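Local atomic coordinates of 3-methylornithine synthase (Methanosarcina barkeri, PDB entry 3T7V), a protein that catalyses the radical S-adenosylmethionine-dependent isomerization of L-lysine to (3R)-3-methyl-D-ornithine, a step in the biosynthesis of pyrrolysine, using a [4Fe-4S] cluster. Residues A[22-25]-A[26-29]; A[180-183]-A[184-187]; A[190-193]-A[194-197]; A[208-211]-A[212-216]; A[255-258]-A[259-262]. One frame throughout, in Å; residues are numbered along the deposited sequence.

Contact 1 of 5, residues A[22-25]-A[26-29]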
# COMPACT_ATOMS: atom_id res chain seq x y z
N GLN A 22 -12.01 -19.36 -10.02
CA GLN A 22 -10.61 -19.15 -9.57
C GLN A 22 -9.73 -19.11 -10.81
O GLN A 22 -9.64 -20.09 -11.50
CB GLN A 22 -10.11 -20.34 -8.76
CG GLN A 22 -11.07 -20.91 -7.74
CD GLN A 22 -10.90 -20.20 -6.45
OE1 GLN A 22 -10.87 -18.98 -6.42
NE2 GLN A 22 -10.78 -20.95 -5.38
N LEU A 23 -9.01 -18.00 -11.01
CA LEU A 23 -8.11 -17.89 -12.12
C LEU A 23 -7.01 -18.97 -12.01
O LEU A 23 -6.43 -19.20 -10.92
CB LEU A 23 -7.50 -16.48 -12.10
CG LEU A 23 -8.36 -15.42 -12.80
CD1 LEU A 23 -9.84 -15.24 -12.54
CD2 LEU A 23 -7.56 -14.14 -12.55
N THR A 24 -6.77 -19.68 -13.12
CA THR A 24 -5.68 -20.63 -13.19
C THR A 24 -4.36 -19.97 -13.53
O THR A 24 -4.33 -18.81 -13.89
CB THR A 24 -5.98 -21.67 -14.29
OG1 THR A 24 -6.00 -21.00 -15.58
CG2 THR A 24 -7.34 -22.33 -14.05
N ASP A 25 -3.26 -20.74 -13.50
CA ASP A 25 -2.00 -20.14 -13.93
C ASP A 25 -2.02 -19.78 -15.40
O ASP A 25 -1.40 -18.77 -15.79
CB ASP A 25 -0.76 -21.00 -13.59
CG ASP A 25 -0.54 -21.20 -12.06
OD1 ASP A 25 -0.90 -20.30 -11.23
OD2 ASP A 25 -0.02 -22.27 -11.69
N ASN A 26 -2.66 -20.61 -16.24
CA ASN A 26 -2.85 -20.20 -17.67
C ASN A 26 -3.59 -18.88 -17.80
O ASN A 26 -3.21 -18.06 -18.68
CB ASN A 26 -3.46 -21.31 -18.50
CG ASN A 26 -2.41 -22.37 -18.89
OD1 ASN A 26 -2.78 -23.39 -19.31
ND2 ASN A 26 -1.14 -22.11 -18.68
N ASP A 27 -4.65 -18.67 -17.00
CA ASP A 27 -5.40 -17.40 -17.04
C ASP A 27 -4.44 -16.27 -16.65
O ASP A 27 -4.45 -15.23 -17.31
CB ASP A 27 -6.61 -17.39 -16.07
CG ASP A 27 -7.63 -18.43 -16.40
OD1 ASP A 27 -7.71 -18.85 -17.59
OD2 ASP A 27 -8.41 -18.83 -15.50
N LEU A 28 -3.64 -16.44 -15.59
CA LEU A 28 -2.65 -15.36 -15.16
C LEU A 28 -1.68 -15.11 -16.27
O LEU A 28 -1.37 -13.96 -16.53
CB LEU A 28 -1.94 -15.75 -13.86
CG LEU A 28 -2.85 -15.90 -12.66
CD1 LEU A 28 -2.01 -16.29 -11.42
CD2 LEU A 28 -3.61 -14.62 -12.35
N ARG A 29 -1.11 -16.16 -16.91
CA ARG A 29 -0.19 -15.90 -18.00
C ARG A 29 -0.81 -15.10 -19.10
O ARG A 29 -0.11 -14.32 -19.76
CB ARG A 29 0.41 -17.20 -18.59
CG ARG A 29 1.38 -17.86 -17.66
CD ARG A 29 1.82 -19.21 -18.26
NE ARG A 29 2.78 -19.86 -17.36
CZ ARG A 29 4.09 -19.64 -17.39
NH1 ARG A 29 4.62 -18.75 -18.25
NH2 ARG A 29 4.90 -20.34 -16.62
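Two reciprocal hydrogen bonds join Thr24 and Asp27 where the chain enters helix 25-32. Thr24 OG1 accepts from the backbone N of Asp27 at 3.0 Å, and in return Asp27 OD2 accepts from Thr24 N, also at 3.0 Å, over a nearly straight N-H path of 166°. The amide of Thr24 reaches OD2 from above the carboxylate plane rather than within it. Thr24 can serve as acceptor because its OG1 sits between its own backbone N and carbonyl carbon (chi1 65°), which turns the hydroxyl over the first turn. This exchange is a capping box, with Thr24 as the N-cap: each side chain satisfies a backbone N-H, one of them in the first turn, where the helix itself supplies no acceptor. Asp27 OD2 is held a second time by the hydroxyl of Tyr21, just upstream, and the carboxylate at this helix start would probably also be stabilised by the helix dipole.

Backbone bonding takes over from there. Leu28 N donates to Thr24 O at 3.0 Å, and Arg29 N to Asp25 O at 2.9 Å, the first i to i+4 bonds of the helix.

The apolar contact lies on the buried side. Leu23 CD2 meets Leu28 CD2 at 4.0 Å, the two side chains crossing at about a right angle, and both lean on Met268 of helix 258-268.

The charged ends of the remaining side chains are engaged with helix 216-228: Asp25 OD1 forms a salt bridge with Arg224, while the extended chain of Arg29 carries its guanidinium to Glu217.

Contact 2 of 5, residues A[180-183]-A[184-187]. With SAM (S-adenosylmethionine), chain C; SF4 (iron/sulfur cluster), chain B.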
# COMPACT_ATOMS: atom_id res chain seq x y z
N LYS A 180 17.84 -9.66 -3.47
CA LYS A 180 18.48 -8.49 -4.09
C LYS A 180 17.81 -7.19 -3.75
O LYS A 180 18.39 -6.12 -4.00
CB LYS A 180 18.38 -8.61 -5.68
CG LYS A 180 19.01 -9.89 -6.22
CD LYS A 180 18.93 -9.90 -7.81
CE LYS A 180 19.24 -11.19 -8.46
NZ LYS A 180 19.27 -10.62 -9.83
N LEU A 181 16.56 -7.29 -3.26
CA LEU A 181 15.73 -6.12 -2.95
C LEU A 181 15.78 -5.79 -1.46
O LEU A 181 16.32 -4.75 -1.06
CB LEU A 181 14.26 -6.36 -3.40
CG LEU A 181 14.09 -6.53 -4.92
CD1 LEU A 181 12.60 -6.79 -5.25
CD2 LEU A 181 14.72 -5.38 -5.71
N ARG A 182 15.23 -6.67 -0.64
CA ARG A 182 15.24 -6.48 0.83
C ARG A 182 16.51 -7.07 1.39
O ARG A 182 16.50 -8.11 2.09
CB ARG A 182 13.97 -7.05 1.49
CG ARG A 182 12.81 -6.03 1.25
CD ARG A 182 11.61 -6.35 2.15
NE ARG A 182 10.63 -5.26 2.08
CZ ARG A 182 10.77 -4.11 2.75
NH1 ARG A 182 11.65 -3.98 3.73
NH2 ARG A 182 9.91 -3.12 2.58
N VAL A 183 17.61 -6.38 1.10
CA VAL A 183 18.96 -6.92 1.39
C VAL A 183 19.12 -7.16 2.88
O VAL A 183 18.89 -6.28 3.72
CB VAL A 183 20.02 -5.90 0.90
CG1 VAL A 183 21.39 -6.44 1.28
CG2 VAL A 183 19.88 -5.76 -0.60
N GLY A 184 19.53 -8.39 3.19
CA GLY A 184 19.86 -8.73 4.59
C GLY A 184 18.65 -9.06 5.47
O GLY A 184 18.79 -9.31 6.68
N GLN A 185 17.44 -9.01 4.88
CA GLN A 185 16.24 -9.27 5.65
C GLN A 185 15.76 -10.70 5.42
O GLN A 185 15.87 -11.19 4.29
CB GLN A 185 15.13 -8.27 5.20
CG GLN A 185 15.56 -6.90 5.67
CD GLN A 185 14.79 -5.86 4.89
OE1 GLN A 185 13.56 -5.91 4.84
NE2 GLN A 185 15.54 -4.97 4.20
N SER A 186 15.26 -11.35 6.49
CA SER A 186 14.69 -12.68 6.37
C SER A 186 13.46 -12.62 5.43
O SER A 186 12.60 -11.74 5.56
CB SER A 186 14.19 -13.01 7.86
OG SER A 186 13.58 -14.22 7.80
N PHE A 187 13.30 -13.66 4.62
CA PHE A 187 12.10 -13.79 3.85
C PHE A 187 10.97 -14.25 4.80
O PHE A 187 9.86 -13.63 4.84
CB PHE A 187 12.35 -14.83 2.77
CG PHE A 187 11.17 -14.97 1.82
CD1 PHE A 187 11.17 -14.24 0.64
CD2 PHE A 187 10.11 -15.83 2.13
CE1 PHE A 187 10.08 -14.33 -0.25
CE2 PHE A 187 9.05 -15.97 1.23
CZ PHE A 187 9.02 -15.22 0.04
N SAM C . 10.11 0.63 6.42
CA SAM C . 8.96 -0.14 6.45
C SAM C . 8.94 -1.27 5.50
O SAM C . 9.87 -1.41 4.68
OXT SAM C . 8.00 -2.13 5.64
CB SAM C . 7.89 0.47 5.87
CG SAM C . 8.02 1.25 4.62
SD SAM C . 6.84 0.69 3.32
CE SAM C . 5.82 2.13 3.14
C5' SAM C . 7.86 0.82 1.86
C4' SAM C . 7.45 0.02 0.88
O4' SAM C . 7.29 1.30 -0.01
C3' SAM C . 8.28 -0.93 0.46
O3' SAM C . 7.48 -1.98 1.03
C2' SAM C . 7.84 -0.76 -1.00
O2' SAM C . 6.77 -1.69 -1.40
C1' SAM C . 7.44 0.69 -1.30
N9 SAM C . 8.61 1.42 -1.92
C8 SAM C . 9.80 1.81 -1.38
N7 SAM C . 10.55 2.37 -2.32
C5 SAM C . 9.82 2.36 -3.49
C6 SAM C . 10.13 2.75 -4.80
N6 SAM C . 11.30 3.28 -5.14
N1 SAM C . 9.17 2.64 -5.74
C2 SAM C . 7.96 2.09 -5.45
N3 SAM C . 7.67 1.60 -4.22
C4 SAM C . 8.61 1.77 -3.24
FE1 SF4 B . 11.23 0.30 4.57
FE2 SF4 B . 13.82 1.11 5.19
FE3 SF4 B . 12.86 1.77 2.79
FE4 SF4 B . 13.50 -0.75 3.29
S1 SF4 B . 14.96 0.97 3.28
S2 SF4 B . 11.59 -0.03 2.30
S3 SF4 B . 12.96 -1.02 5.46
S4 SF4 B . 12.09 2.52 4.74
O HOH W 1 18.53 -4.35 5.28
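The chain reverses in a type II beta turn from Arg182 to Gln185, closed by Gln185 N donating to Arg182 O at 3.1 Å, with Gly184 at positive phi (81°), where a CB would clash with Val183 O. The turn brings the side chains of Arg182 and Gln185 together on one side. Arg182 NH1 donates to Gln185 OE1 at 2.9 Å, a nearly straight bond that lies in the guanidinium plane and meets a lone pair of the amide oxygen in the carbonyl plane, although the two flat groups are turned 70° apart. Gln185 OE1 also lies 3.4 Å from Arg182 CD. The other end of the amide is tied back by a water, which accepts from Gln185 NE2 and donates to Val183 O. The NH1 bond, together with those of NH2, restrains the rotation of the guanidinium: NH2 donates to SAM O at 2.7 Å and weakly to SAM O3', and pairs with Glu171. That same SAM O binds iron FE1 of the cluster at 2.2 Å, beside SAM N. The arrangement belongs to the radical SAM active site, in which the amino and carboxylate groups of SAM chelate one iron; Gln185, a second-shell residue, probably positions Arg182.

Contact 3 of 5, residues A[190-193]-A[194-197]. With SAM (S-adenosylmethionine), chain C.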
# COMPACT_ATOMS: atom_id res chain seq x y z
N ARG A 190 9.15 -11.75 7.59
CA ARG A 190 8.01 -10.87 7.29
C ARG A 190 6.73 -11.70 7.23
O ARG A 190 5.67 -11.22 7.66
CB ARG A 190 8.16 -10.03 5.98
CG ARG A 190 9.32 -9.05 6.09
CD ARG A 190 9.64 -8.30 4.83
NE ARG A 190 8.74 -7.17 4.58
CZ ARG A 190 8.89 -5.94 5.11
NH1 ARG A 190 9.83 -5.70 6.08
NH2 ARG A 190 8.12 -4.91 4.70
N VAL A 191 6.82 -12.89 6.61
CA VAL A 191 5.67 -13.78 6.57
C VAL A 191 5.19 -14.09 7.99
O VAL A 191 3.94 -14.01 8.29
CB VAL A 191 6.08 -15.06 5.86
CG1 VAL A 191 4.95 -16.07 5.96
CG2 VAL A 191 6.39 -14.78 4.36
N ASN A 192 6.12 -14.41 8.90
CA ASN A 192 5.77 -14.81 10.24
C ASN A 192 5.19 -13.65 11.06
O ASN A 192 4.30 -13.86 11.93
CB ASN A 192 7.03 -15.42 10.92
CG ASN A 192 7.35 -16.80 10.38
OD1 ASN A 192 6.55 -17.43 9.74
ND2 ASN A 192 8.58 -17.22 10.56
N ALA A 193 5.70 -12.42 10.81
CA ALA A 193 5.16 -11.29 11.53
C ALA A 193 3.70 -11.01 11.10
O ALA A 193 2.87 -10.69 11.97
CB ALA A 193 6.05 -10.05 11.25
N ARG A 194 3.41 -11.15 9.80
CA ARG A 194 2.01 -10.96 9.40
C ARG A 194 1.13 -12.04 10.02
O ARG A 194 0.01 -11.73 10.40
CB ARG A 194 1.90 -10.93 7.87
CG ARG A 194 2.49 -9.64 7.27
CD ARG A 194 2.09 -9.50 5.77
NE ARG A 194 2.49 -10.65 4.99
CZ ARG A 194 3.67 -10.86 4.42
NH1 ARG A 194 3.80 -12.09 3.88
NH2 ARG A 194 4.64 -9.91 4.32
N ARG A 195 1.62 -13.27 10.12
CA ARG A 195 0.83 -14.31 10.73
C ARG A 195 0.58 -14.06 12.21
O ARG A 195 -0.56 -14.22 12.71
CB ARG A 195 1.58 -15.64 10.55
CG ARG A 195 1.42 -16.09 9.09
CD ARG A 195 2.08 -17.44 8.76
NE ARG A 195 1.83 -18.39 9.87
CZ ARG A 195 2.69 -18.68 10.87
NH1 ARG A 195 3.92 -18.14 10.87
NH2 ARG A 195 2.35 -19.53 11.80
N PHE A 196 1.62 -13.60 12.91
CA PHE A 196 1.50 -13.29 14.34
C PHE A 196 0.47 -12.15 14.51
O PHE A 196 -0.37 -12.17 15.41
CB PHE A 196 2.86 -12.89 14.94
CG PHE A 196 2.76 -12.56 16.42
CD1 PHE A 196 2.77 -13.59 17.35
CD2 PHE A 196 2.59 -11.26 16.84
CE1 PHE A 196 2.65 -13.30 18.73
CE2 PHE A 196 2.46 -10.92 18.20
CZ PHE A 196 2.48 -11.96 19.13
N ALA A 197 0.58 -11.12 13.65
CA ALA A 197 -0.33 -9.99 13.76
C ALA A 197 -1.77 -10.46 13.53
O ALA A 197 -2.68 -10.04 14.32
CB ALA A 197 0.05 -8.92 12.70
N SAM C . 10.11 0.63 6.42
CA SAM C . 8.96 -0.14 6.45
C SAM C . 8.94 -1.27 5.50
O SAM C . 9.87 -1.41 4.68
OXT SAM C . 8.00 -2.13 5.64
CB SAM C . 7.89 0.47 5.87
CG SAM C . 8.02 1.25 4.62
SD SAM C . 6.84 0.69 3.32
CE SAM C . 5.82 2.13 3.14
C5' SAM C . 7.86 0.82 1.86
C4' SAM C . 7.45 0.02 0.88
O4' SAM C . 7.29 1.30 -0.01
C3' SAM C . 8.28 -0.93 0.46
O3' SAM C . 7.48 -1.98 1.03
C2' SAM C . 7.84 -0.76 -1.00
O2' SAM C . 6.77 -1.69 -1.40
C1' SAM C . 7.44 0.69 -1.30
N9 SAM C . 8.61 1.42 -1.92
C8 SAM C . 9.80 1.81 -1.38
N7 SAM C . 10.55 2.37 -2.32
C5 SAM C . 9.82 2.36 -3.49
C6 SAM C . 10.13 2.75 -4.80
N6 SAM C . 11.30 3.28 -5.14
N1 SAM C . 9.17 2.64 -5.74
C2 SAM C . 7.96 2.09 -5.45
N3 SAM C . 7.67 1.60 -4.22
C4 SAM C . 8.61 1.77 -3.24
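Arg194 lies back along the preceding turn of helix 187-200, its guanidinium spread over the backbone of Arg190 and Val191. Its chain bends at chi3 (-57°), which folds the flat group across that turn: Arg190 O sits 3.7 Å above one face, offset toward the rim, and NH1 comes 3.8 Å from Val191 CG2. The polar end is held by outside acceptors, NH2 donating to Leu168 O and to Gln170 OE1. An alanine in this position is likely to leave these two acceptors without their donor and to uncover the Arg190-Val191 turn that the guanidinium now overlies.

Ala193 contributes through its backbone, its O accepting from Ala197 N at 2.9 Å, one of four successive i to i+4 bonds that run from Arg190 to Ala197. On the exposed side, Asn192 and Arg195 run side by side, pointing the same way, with Asn192 OD1 2.9 Å from Arg195 NH1, near the guanidinium plane.

Arg190 looks toward the active site. Its chain also bends at chi3, and NH2 donates in its guanidinium plane to SAM OXT at 2.9 Å, a nearly straight bond (164°), while NE is fixed by Tyr169 O. The helix thus lies with its Arg190 end against the segment following strand 163-167, Ala193 touching Leu149 and Ala197 touching Tyr202 just before strand 203-210.

Contact 4 of 5, residues A[208-211]-A[212-216]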
# COMPACT_ATOMS: atom_id res chain seq x y z
N ILE A 208 3.29 -6.30 -3.51
CA ILE A 208 4.41 -6.59 -4.43
C ILE A 208 4.84 -5.41 -5.24
O ILE A 208 4.09 -4.42 -5.39
CB ILE A 208 4.05 -7.82 -5.22
CG1 ILE A 208 2.90 -7.48 -6.12
CG2 ILE A 208 3.94 -9.05 -4.25
CD1 ILE A 208 2.43 -8.70 -7.01
N LEU A 209 6.10 -5.41 -5.65
CA LEU A 209 6.64 -4.40 -6.51
C LEU A 209 6.68 -4.92 -7.92
O LEU A 209 7.02 -6.09 -8.15
CB LEU A 209 8.03 -4.10 -6.07
CG LEU A 209 8.32 -3.12 -5.07
CD1 LEU A 209 9.87 -2.94 -4.96
CD2 LEU A 209 7.81 -1.75 -5.47
N THR A 210 6.33 -4.07 -8.89
CA THR A 210 6.48 -4.43 -10.29
C THR A 210 7.39 -3.45 -10.93
O THR A 210 7.59 -2.38 -10.41
CB THR A 210 5.12 -4.56 -11.04
OG1 THR A 210 5.39 -5.18 -12.31
CG2 THR A 210 4.43 -3.26 -11.28
N GLY A 211 7.97 -3.82 -12.07
CA GLY A 211 8.93 -2.93 -12.74
C GLY A 211 10.31 -3.02 -12.16
O GLY A 211 11.10 -2.10 -12.33
N VAL A 212 10.58 -4.11 -11.43
CA VAL A 212 11.82 -4.19 -10.66
C VAL A 212 12.59 -5.44 -11.10
O VAL A 212 13.41 -5.97 -10.35
CB VAL A 212 11.48 -4.15 -9.10
CG1 VAL A 212 10.85 -5.51 -8.70
CG2 VAL A 212 12.63 -3.55 -8.25
N GLY A 213 12.29 -5.94 -12.30
CA GLY A 213 13.02 -7.07 -12.91
C GLY A 213 12.21 -8.36 -12.76
O GLY A 213 12.73 -9.45 -13.07
N ASN A 214 10.99 -8.25 -12.23
CA ASN A 214 10.07 -9.39 -12.22
C ASN A 214 9.48 -9.62 -13.60
O ASN A 214 8.93 -8.73 -14.24
CB ASN A 214 8.91 -9.10 -11.23
CG ASN A 214 8.20 -7.78 -11.52
OD1 ASN A 214 8.86 -6.71 -11.59
ND2 ASN A 214 6.87 -7.81 -11.70
N ASP A 215 9.65 -10.82 -14.09
CA ASP A 215 8.95 -11.22 -15.33
C ASP A 215 7.58 -11.81 -15.05
O ASP A 215 7.14 -11.85 -13.88
CB ASP A 215 9.88 -12.18 -16.18
CG ASP A 215 10.09 -13.60 -15.55
OD1 ASP A 215 9.75 -13.89 -14.34
OD2 ASP A 215 10.62 -14.54 -16.29
N ILE A 216 6.90 -12.34 -16.05
CA ILE A 216 5.56 -12.93 -15.79
C ILE A 216 5.66 -14.03 -14.78
O ILE A 216 4.81 -14.07 -13.88
CB ILE A 216 4.91 -13.40 -17.10
CG1 ILE A 216 4.50 -12.22 -17.92
CG2 ILE A 216 3.76 -14.39 -16.88
CD1 ILE A 216 4.05 -12.54 -19.35
O HOH W 2 8.32 -5.90 -14.49
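Leu209 CB meets Val212 CG1 at 4.1 Å where strand 203-210 of the parallel TIM-type barrel sheet ends and the chain turns into the loop leading to helix 216-228, a beta-alpha connection at the cofactor side of the radical SAM core. Leu209 also touches the bound SAM and Glu171, so Val212, which also packs on Phe239, contacts a residue that lines the cofactor pocket.

Thr210 follows. Its hydroxyl stands anti to the backbone N (chi1 -168°), which directs OG1 toward the loop, and there it accepts from Asn214 ND2 at 3.1 Å. The N-H points almost exactly at the oxygen (178°), and OG1 lies in the amide plane. The same hydroxyl is bonded to Leu256 O, and Asn214 ND2 has a second partner in Thr219 OG1, so the amide nitrogen joins the strand end to the helix beyond the loop. A lysine in place of Asn214 would probably leave Thr210 OG1 and Thr219 OG1 without their shared amide donor and the loop from Gly211 to Asn214 less firmly held to the strand end.

At Gly211 the backbone takes positive phi, a conformation in which a CB would collide with the carbonyl O of Thr210. Gly211 N donates to a water that lies 2.9 Å from Asn214 O. The amide oxygen faces the turn itself: Val212 N donates to Asn214 OD1 at 3.1 Å, nearly along the C=O axis (174°).

Contact 5 of 5, residues A[255-258]-A[259-262]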
# COMPACT_ATOMS: atom_id res chain seq x y z
N ASN A 255 6.25 -5.42 -19.90
CA ASN A 255 4.86 -4.98 -20.12
C ASN A 255 4.01 -5.13 -18.83
O ASN A 255 2.74 -5.02 -18.88
CB ASN A 255 4.24 -5.82 -21.28
CG ASN A 255 3.41 -4.98 -22.24
OD1 ASN A 255 3.47 -3.74 -22.23
ND2 ASN A 255 2.62 -5.65 -23.09
N LEU A 256 4.68 -5.38 -17.69
CA LEU A 256 3.95 -5.75 -16.46
C LEU A 256 3.59 -4.54 -15.62
O LEU A 256 4.17 -4.23 -14.51
CB LEU A 256 4.61 -6.80 -15.62
CG LEU A 256 4.82 -8.12 -16.26
CD1 LEU A 256 5.95 -8.87 -15.62
CD2 LEU A 256 3.54 -8.95 -16.12
N SER A 257 2.55 -3.90 -16.11
CA SER A 257 2.22 -2.62 -15.58
C SER A 257 1.43 -2.84 -14.30
O SER A 257 0.73 -3.83 -14.15
CB SER A 257 1.44 -1.83 -16.59
OG SER A 257 0.12 -2.32 -16.59
N GLU A 258 1.53 -1.86 -13.43
CA GLU A 258 0.73 -1.85 -12.23
C GLU A 258 -0.80 -1.95 -12.55
O GLU A 258 -1.51 -2.61 -11.84
CB GLU A 258 1.10 -0.60 -11.48
CG GLU A 258 0.36 -0.44 -10.15
CD GLU A 258 0.63 0.88 -9.50
OE1 GLU A 258 1.71 1.52 -9.82
OE2 GLU A 258 -0.21 1.31 -8.65
N LEU A 259 -1.29 -1.28 -13.61
CA LEU A 259 -2.73 -1.35 -13.86
C LEU A 259 -3.21 -2.74 -14.19
O LEU A 259 -4.25 -3.19 -13.72
CB LEU A 259 -3.13 -0.39 -14.99
CG LEU A 259 -2.63 1.06 -14.86
CD1 LEU A 259 -3.16 1.77 -16.13
CD2 LEU A 259 -3.23 1.65 -13.59
N LYS A 260 -2.43 -3.45 -15.03
CA LYS A 260 -2.75 -4.84 -15.35
C LYS A 260 -2.77 -5.70 -14.07
O LYS A 260 -3.63 -6.53 -13.87
CB LYS A 260 -1.67 -5.37 -16.35
CG LYS A 260 -1.93 -6.70 -16.98
CD LYS A 260 -1.30 -6.75 -18.44
CE LYS A 260 0.11 -6.27 -18.37
NZ LYS A 260 0.82 -6.81 -19.58
N ILE A 261 -1.79 -5.48 -13.19
CA ILE A 261 -1.73 -6.33 -12.04
C ILE A 261 -2.83 -5.98 -11.04
O ILE A 261 -3.35 -6.85 -10.37
CB ILE A 261 -0.35 -6.26 -11.37
CG1 ILE A 261 0.70 -6.90 -12.36
CG2 ILE A 261 -0.26 -7.00 -10.01
CD1 ILE A 261 2.08 -6.53 -11.93
N ILE A 262 -3.20 -4.69 -10.94
CA ILE A 262 -4.39 -4.31 -10.11
C ILE A 262 -5.64 -5.07 -10.55
O ILE A 262 -6.39 -5.59 -9.74
CB ILE A 262 -4.63 -2.80 -10.08
CG1 ILE A 262 -3.57 -2.10 -9.25
CG2 ILE A 262 -6.03 -2.50 -9.54
CD1 ILE A 262 -3.62 -0.60 -9.41
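Lys260 NZ is gripped by three backbone carbonyls, of which Asn255 O, at 2.7 Å, is the partner across this turn; Leu32 O and Leu34 O supply the others. The ammonium approaches Asn255 O from above the carbonyl plane, 48° out of it and not on a lone pair. Bends at chi2 and chi3 curl the lysine back toward the loop it follows, and Lys260 CE comes within 3.0 Å of the same oxygen. Three carbonyl oxygens thus surround this buried ammonium and probably offset the cost of burying its charge, and the loop 255-258 is tied to the C-terminal end of helix 25-32 and the residues just beyond it.

Ser257 is the N-cap of helix 258-268. Its OG lies between the backbone N and the carbonyl carbon (chi1 77°), facing the first turn, and accepts from Lys260 N at 3.2 Å in a nearly straight bond (171°). Helical bonding continues with Ile261 N to Ser257 O and Ile262 N to Glu258 O, the latter at 2.8 Å.

On the buried side, Glu258 and Ile262 lie side by side, and Ile262 CD1 comes 4.0 Å from Glu258 OE2. The carboxylate is satisfied outside the turn, OE1 by Thr238 and OE2 by a salt bridge to Arg289. Thus the start of helix 258-268 is lodged between strand 233-238, whose Val236 touches Glu258, Ile261 and Ile262, helix 278-291 at Leu259, and helix 216-228, where Leu256 and Ile261 touch Thr219.

How the contacts relate
All five contacts are local and follow in series along the chain; none nests in or crosses another. Contact 1 starts helix 25-32, which reaches contact 4 through packing of Arg29 on Ile216. Contact 2 closes the turn after helix 175-181, and contact 3 lies on the next helix, 187-200; their arginines, Arg182 and Arg190, converge on SAM, whose negative carboxylate gathers them. Contact 4 links strand 203-210 to helix 216-228 and touches contact 2 where Leu181 packs on Val212. Contact 5 opens helix 258-268 and lies nearest contact 4, centres about 10 Å apart, with Leu256 CD1 packing on the backbone of Asn214 and Asp215.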